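CrtC domain-containing protein (Fusarium vanettenii 77-13-4, PDB 7A0Q) probably hydrates the plant phytoalexin kievitone, acting as a fungal kievitone hydratase (a lyase) built from lipocalin-like beta domains. Local coordinates at residues A[238-242]-A[243-247]; A[195-198]-A[199-202]; A[268-271]-A[272-275]. All coordinates share one frame; numbering follows the deposited sequence.

Contact 1. Residues A[238-242]-A[243-247]; sequences FSDPF and RNTET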
# COMPACT_ATOMS: atom_id res chain seq x y z
N PHE A 238 -1.95 15.71 0.84
CA PHE A 238 -1.55 16.34 -0.43
C PHE A 238 -2.32 17.64 -0.58
O PHE A 238 -3.35 17.85 0.06
CB PHE A 238 -1.78 15.43 -1.65
CG PHE A 238 -3.20 14.93 -1.79
CD1 PHE A 238 -4.17 15.70 -2.42
CD2 PHE A 238 -3.57 13.68 -1.30
CE1 PHE A 238 -5.47 15.26 -2.56
CE2 PHE A 238 -4.88 13.22 -1.42
CZ PHE A 238 -5.84 14.01 -2.06
N SER A 239 -1.82 18.50 -1.46
CA SER A 239 -2.50 19.76 -1.74
C SER A 239 -3.50 19.61 -2.87
O SER A 239 -3.27 18.86 -3.83
CB SER A 239 -1.48 20.84 -2.11
OG SER A 239 -0.56 21.05 -1.06
N ASP A 240 -4.61 20.33 -2.76
CA ASP A 240 -5.61 20.42 -3.82
C ASP A 240 -5.53 21.82 -4.42
O ASP A 240 -6.13 22.75 -3.87
CB ASP A 240 -7.01 20.14 -3.28
CG ASP A 240 -8.08 20.19 -4.35
OD1 ASP A 240 -7.80 20.69 -5.47
OD2 ASP A 240 -9.21 19.74 -4.09
N PRO A 241 -4.83 22.01 -5.54
CA PRO A 241 -4.73 23.35 -6.13
C PRO A 241 -5.95 23.74 -6.94
O PRO A 241 -6.05 24.90 -7.38
CB PRO A 241 -3.50 23.25 -7.03
CG PRO A 241 -3.52 21.82 -7.48
CD PRO A 241 -4.04 21.02 -6.29
N PHE A 242 -6.88 22.82 -7.16
CA PHE A 242 -8.10 23.14 -7.90
C PHE A 242 -9.13 23.78 -6.98
O PHE A 242 -9.72 24.81 -7.33
CB PHE A 242 -8.63 21.86 -8.56
CG PHE A 242 -7.57 21.10 -9.32
CD1 PHE A 242 -7.21 21.47 -10.62
CD2 PHE A 242 -6.89 20.05 -8.72
CE1 PHE A 242 -6.22 20.78 -11.31
CE2 PHE A 242 -5.90 19.36 -9.41
CZ PHE A 242 -5.57 19.73 -10.70
N ARG A 243 -9.34 23.20 -5.80
CA ARG A 243 -10.17 23.82 -4.77
C ARG A 243 -9.40 24.78 -3.89
O ARG A 243 -10.02 25.50 -3.10
CB ARG A 243 -10.78 22.74 -3.88
CG ARG A 243 -11.78 21.89 -4.56
CD ARG A 243 -12.21 20.81 -3.57
NE ARG A 243 -13.30 20.02 -4.10
CZ ARG A 243 -13.80 18.96 -3.47
NH1 ARG A 243 -13.30 18.58 -2.29
NH2 ARG A 243 -14.80 18.28 -4.02
N ASN A 244 -8.07 24.80 -3.99
CA ASN A 244 -7.19 25.59 -3.12
C ASN A 244 -7.44 25.25 -1.65
O ASN A 244 -7.80 26.10 -0.84
CB ASN A 244 -7.35 27.09 -3.39
CG ASN A 244 -6.77 27.49 -4.73
OD1 ASN A 244 -7.50 27.66 -5.71
ND2 ASN A 244 -5.45 27.62 -4.79
N THR A 245 -7.25 23.97 -1.33
CA THR A 245 -7.34 23.46 0.03
C THR A 245 -6.22 22.44 0.23
O THR A 245 -5.58 22.00 -0.72
CB THR A 245 -8.70 22.78 0.31
OG1 THR A 245 -8.92 21.74 -0.66
CG2 THR A 245 -9.85 23.79 0.25
N GLU A 246 -6.03 22.05 1.48
CA GLU A 246 -5.05 21.03 1.84
C GLU A 246 -5.79 19.77 2.27
O GLU A 246 -6.60 19.82 3.21
CB GLU A 246 -4.12 21.51 2.95
CG GLU A 246 -3.14 22.60 2.52
CD GLU A 246 -2.17 22.15 1.43
OE1 GLU A 246 -1.77 20.96 1.43
OE2 GLU A 246 -1.81 22.98 0.57
N THR A 247 -5.51 18.65 1.61
CA THR A 247 -6.08 17.38 2.00
C THR A 247 -5.17 16.71 3.03
O THR A 247 -3.96 16.57 2.80
CB THR A 247 -6.29 16.49 0.78
OG1 THR A 247 -7.29 17.10 -0.06
CG2 THR A 247 -6.77 15.09 1.19
O HOH W 1 -10.12 18.40 -1.87
O HOH W 2 -4.26 26.92 -7.52

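Contact 2. Residues A[195-198]-A[199-202]; sequences AIDP and AKSH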
# COMPACT_ATOMS: atom_id res chain seq x y z
N ALA A 195 9.64 -20.40 2.10
CA ALA A 195 8.19 -20.55 2.19
C ALA A 195 7.61 -19.57 3.20
O ALA A 195 8.14 -19.39 4.30
CB ALA A 195 7.80 -21.97 2.59
N ILE A 196 6.50 -18.94 2.83
CA ILE A 196 5.81 -18.01 3.70
C ILE A 196 5.04 -18.78 4.77
O ILE A 196 4.35 -19.76 4.46
CB ILE A 196 4.87 -17.11 2.88
CG1 ILE A 196 5.71 -16.21 1.96
CG2 ILE A 196 3.96 -16.27 3.79
CD1 ILE A 196 4.86 -15.40 0.95
N ASP A 197 5.14 -18.33 6.02
CA ASP A 197 4.36 -18.92 7.10
C ASP A 197 3.03 -18.19 7.20
O ASP A 197 2.99 -17.05 7.68
CB ASP A 197 5.11 -18.84 8.43
CG ASP A 197 4.37 -19.48 9.58
OD1 ASP A 197 3.18 -19.84 9.43
OD2 ASP A 197 4.98 -19.64 10.66
N PRO A 198 1.91 -18.80 6.79
CA PRO A 198 0.63 -18.07 6.81
C PRO A 198 0.15 -17.70 8.21
O PRO A 198 -0.69 -16.80 8.34
CB PRO A 198 -0.35 -19.02 6.13
CG PRO A 198 0.26 -20.39 6.32
CD PRO A 198 1.75 -20.21 6.38
N ALA A 199 0.65 -18.34 9.27
CA ALA A 199 0.22 -17.95 10.60
C ALA A 199 0.88 -16.66 11.08
O ALA A 199 0.39 -16.04 12.03
CB ALA A 199 0.52 -19.08 11.60
N LYS A 200 1.97 -16.24 10.44
CA LYS A 200 2.76 -15.12 10.93
C LYS A 200 3.06 -14.14 9.80
O LYS A 200 4.12 -13.51 9.76
CB LYS A 200 4.04 -15.63 11.59
CG LYS A 200 3.74 -16.39 12.88
CD LYS A 200 4.98 -17.02 13.50
CE LYS A 200 4.63 -17.69 14.83
NZ LYS A 200 5.80 -18.38 15.44
N SER A 201 2.09 -13.96 8.90
CA SER A 201 2.23 -13.11 7.73
C SER A 201 0.88 -12.45 7.46
O SER A 201 -0.17 -12.94 7.89
CB SER A 201 2.66 -13.91 6.49
OG SER A 201 3.95 -14.50 6.65
N HIS A 202 0.90 -11.33 6.72
CA HIS A 202 -0.35 -10.81 6.18
C HIS A 202 -0.02 -9.86 5.04
O HIS A 202 1.10 -9.37 4.93
CB HIS A 202 -1.20 -10.08 7.24
CG HIS A 202 -0.57 -8.84 7.78
ND1 HIS A 202 -0.93 -7.57 7.37
CD2 HIS A 202 0.40 -8.67 8.71
CE1 HIS A 202 -0.21 -6.67 8.03
NE2 HIS A 202 0.61 -7.32 8.85
O HOH W 3 -1.22 -15.01 6.45

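Contact 3. Residues A[268-271]-A[272-275]; sequences PIYK and RTYE. With NAG (2-acetamido-2-deoxy-beta-D-glucopyranose), chain C.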
# COMPACT_ATOMS: atom_id res chain seq x y z
N PRO A 268 6.44 16.50 8.26
CA PRO A 268 7.61 15.74 7.81
C PRO A 268 8.86 16.25 8.50
O PRO A 268 9.05 17.46 8.67
CB PRO A 268 7.64 16.03 6.30
CG PRO A 268 7.08 17.43 6.20
CD PRO A 268 6.08 17.58 7.33
N ILE A 269 9.72 15.32 8.90
CA ILE A 269 10.90 15.64 9.70
C ILE A 269 12.14 15.25 8.90
O ILE A 269 12.25 14.12 8.42
CB ILE A 269 10.87 14.93 11.06
CG1 ILE A 269 9.65 15.40 11.85
CG2 ILE A 269 12.14 15.23 11.85
CD1 ILE A 269 9.31 14.55 13.04
N TYR A 270 13.06 16.21 8.74
CA TYR A 270 14.20 16.04 7.86
C TYR A 270 15.52 15.94 8.62
O TYR A 270 16.59 16.16 8.03
CB TYR A 270 14.27 17.18 6.84
CG TYR A 270 13.17 17.18 5.79
CD1 TYR A 270 11.92 17.71 6.07
CD2 TYR A 270 13.40 16.66 4.52
CE1 TYR A 270 10.92 17.73 5.10
CE2 TYR A 270 12.40 16.67 3.56
CZ TYR A 270 11.17 17.20 3.85
OH TYR A 270 10.19 17.21 2.89
N LYS A 271 15.49 15.60 9.91
CA LYS A 271 16.73 15.27 10.61
C LYS A 271 17.45 14.13 9.89
O LYS A 271 18.67 14.15 9.76
CB LYS A 271 16.45 14.89 12.06
CG LYS A 271 15.95 16.03 12.93
CD LYS A 271 15.06 15.52 14.06
CE LYS A 271 15.73 15.65 15.42
NZ LYS A 271 14.86 15.15 16.52
N ARG A 272 16.69 13.14 9.42
CA ARG A 272 17.20 12.06 8.59
C ARG A 272 16.54 12.16 7.22
O ARG A 272 15.34 12.42 7.12
CB ARG A 272 16.91 10.69 9.19
CG ARG A 272 17.35 10.51 10.63
CD ARG A 272 17.18 9.07 11.07
NE ARG A 272 15.83 8.57 10.83
CZ ARG A 272 15.55 7.36 10.36
NH1 ARG A 272 16.53 6.51 10.09
NH2 ARG A 272 14.29 6.99 10.17
N THR A 273 17.33 11.97 6.17
CA THR A 273 16.83 12.10 4.82
C THR A 273 17.39 11.00 3.95
O THR A 273 18.38 10.34 4.30
CB THR A 273 17.17 13.47 4.20
OG1 THR A 273 18.59 13.64 4.17
CG2 THR A 273 16.52 14.61 4.97
N TYR A 274 16.74 10.80 2.81
CA TYR A 274 17.27 9.96 1.73
C TYR A 274 17.15 10.73 0.43
O TYR A 274 16.04 11.08 0.01
CB TYR A 274 16.52 8.62 1.62
CG TYR A 274 17.10 7.76 0.52
CD1 TYR A 274 18.39 7.24 0.63
CD2 TYR A 274 16.39 7.51 -0.65
CE1 TYR A 274 18.94 6.47 -0.37
CE2 TYR A 274 16.94 6.74 -1.67
CZ TYR A 274 18.22 6.23 -1.52
OH TYR A 274 18.79 5.46 -2.52
N GLU A 275 18.28 10.98 -0.23
CA GLU A 275 18.24 11.62 -1.53
C GLU A 275 17.88 10.60 -2.60
O GLU A 275 18.47 9.52 -2.66
CB GLU A 275 19.58 12.28 -1.87
CG GLU A 275 19.96 13.42 -0.93
CD GLU A 275 19.16 14.68 -1.18
OE1 GLU A 275 18.45 14.76 -2.20
OE2 GLU A 275 19.24 15.62 -0.35
C1 NAG C . 7.88 21.12 1.00
C2 NAG C . 7.90 22.64 0.89
C3 NAG C . 9.17 23.19 1.52
C4 NAG C . 9.32 22.67 2.94
C5 NAG C . 9.17 21.14 2.98
C6 NAG C . 9.09 20.61 4.39
C7 NAG C . 6.61 23.32 -1.09
C8 NAG C . 6.68 23.74 -2.53
N2 NAG C . 7.79 23.06 -0.50
O3 NAG C . 9.10 24.61 1.53
O4 NAG C . 10.60 23.02 3.46
O5 NAG C . 7.95 20.75 2.34
O6 NAG C . 7.91 21.05 5.05
O7 NAG C . 5.54 23.21 -0.50

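Contact 1. Residues A[238-242]-A[243-247]
D240 faces T245 across a tight reversal of the chain and sends its carboxylate over the backbone of the turn. The pairing of the two residues is set by the main chain: D240 N donates to T245 O at 2.8 Å, and T245 N returns a bond to D240 O. Starting the side chain, D240 CB lies 3.6 Å from T245 OG1. With CG placed opposite the backbone N (chi1 -179°), the carboxylate is carried forward over the residues that follow. There OD1 takes two backbone donors from the same face of its plane. R243 N donates to D240 OD1 at 3.0 Å, nearly straight. It comes from well above the carboxylate plane, 61° out of it. F242 N reaches D240 OD1 at 2.9 Å, and this bond closes an Asx turn. The other oxygen, D240 OD2, rests against the aliphatic arm of R243, 3.2 Å from R243 CD. No N-H of the guanidinium points at D240 OD2, so the opposite charges probably attract without a salt bridge; a water bound to D240 OD2 is also weakly bonded to R243 NH1.

Further along the strands, F238 and T247 run side by side, and T247 CB sits 3.8 Å from the centroid of the F238 ring, a CH-pi contact over one face. F168 meets the same ring edge-to-face. S239 and E246 point to the other side of the sheet, where S239 OG donates to E246 OE1 at 2.8 Å, on its syn lone pair. N244, whose backbone is left-handed, and T245 both face D240, which makes a G1 beta bulge. The whole is a beta hairpin joining strands 232-240 and 245-253 of the lipocalin-like barrel, its turn braced by an aspartate.

Contact 2. Residues A[195-198]-A[199-202]
The D197 carboxylate, a flat group, is met by A199 N from above its plane, 45° out of it, with D197 OD1 and A199 N 2.9 Å apart. The methyl of A199 follows close by, A199 CB lying 3.5 Å from D197 OD1, while the other oxygen, D197 OD2, has the K200 chain crossing past it, nearest at K200 CD (3.9 Å). Placing CG opposite the backbone N (chi1 -178°) is what turns this carboxylate toward A199, and the bond to the nitrogen two residues on makes an Asx turn.

The second flat group is the D197 peptide carbonyl, which has a donor on each face. K200 N comes from one side at 3.1 Å to D197 O, closing a type I beta turn over P198 and A199. S201 OG donates to D197 O at 2.9 Å from the opposite face, and neither donor sits on a lone pair. S201 OG also touches I196 CG2, 3.4 Å away, and receives T66 N of strand 58-66. A water donates to both P198 O (2.7 Å) and S201 O, bridging the two carbonyls.

The chemistry is therefore mostly backbone and hydroxyl hydrogen bonds, with a carboxylate oxygen as one acceptor: one carbonyl is satisfied twice, and a buried serine hydroxyl gives to D197 O and accepts from T66 N, tying the turn to strand 58-66. The nearby K200 charge probably adds only a diffuse attraction to D197.

Contact 3. Residues A[268-271]-A[272-275]
Y270 and T273 stand at about a right angle to each other, and their meeting is a methyl against a ring edge. T273 CG2 lies near the plane of the Y270 ring, 3.8 Å from Y270 CD2. The same methyl carbon, T273 CG2, is 3.4 Å from Y270 O. It is brought there by the first torsion of T273: chi1 59° swings CG2 to the side of its own backbone N, facing the tyrosine.

On the far side of the ring from CD2, C6 of the N-acetylglucosamine comes obliquely to Y270 CE1 at 3.5 Å. This sugar C6 also stays 3.9 Å from Y270 OH. P268, two residues earlier, adds a lighter touch, with P268 CG 3.9 Å from O6 of the same sugar. The ring thus lies between the threonine methyl and the hydroxymethyl group of the glycan, with P284 of strand 282-291 also touching it.

Between these side chains the backbone turns a corner at K271 and R272. The polar end of R272 is held elsewhere: NE forms a salt bridge to D286 and NH2 bonds to S301 O. The contacts of Y270 with T273 and with the sugar are van der Waals ones, whereas R272 probably adds an electrostatic tie, to D286 on the adjacent strand 282-291 and to S301 O on strand 295-308 beyond it.

Overall arrangement
Along the chain the order is contact 2, then contact 1, then contact 3. Contacts 1 and 3 belong to the closed eight-stranded antiparallel barrel in the lipocalin-like range: strand 245-253, which carries part of contact 1, neighbours strand 259-275 of contact 3. Their centres are about 24 Å apart, with about 10 Å between nearest atoms. Contact 2 lies in the N-terminal lipocalin range, before strand 202-210, its centre about 32 Å from that of contact 3 and about 40 Å from that of contact 1, across the chain's centre. H202 of contact 2 meets Y336 and H225 of the closed C-terminal barrel, which suggests that the loop leads into the interface between the N-terminal region and the barrel.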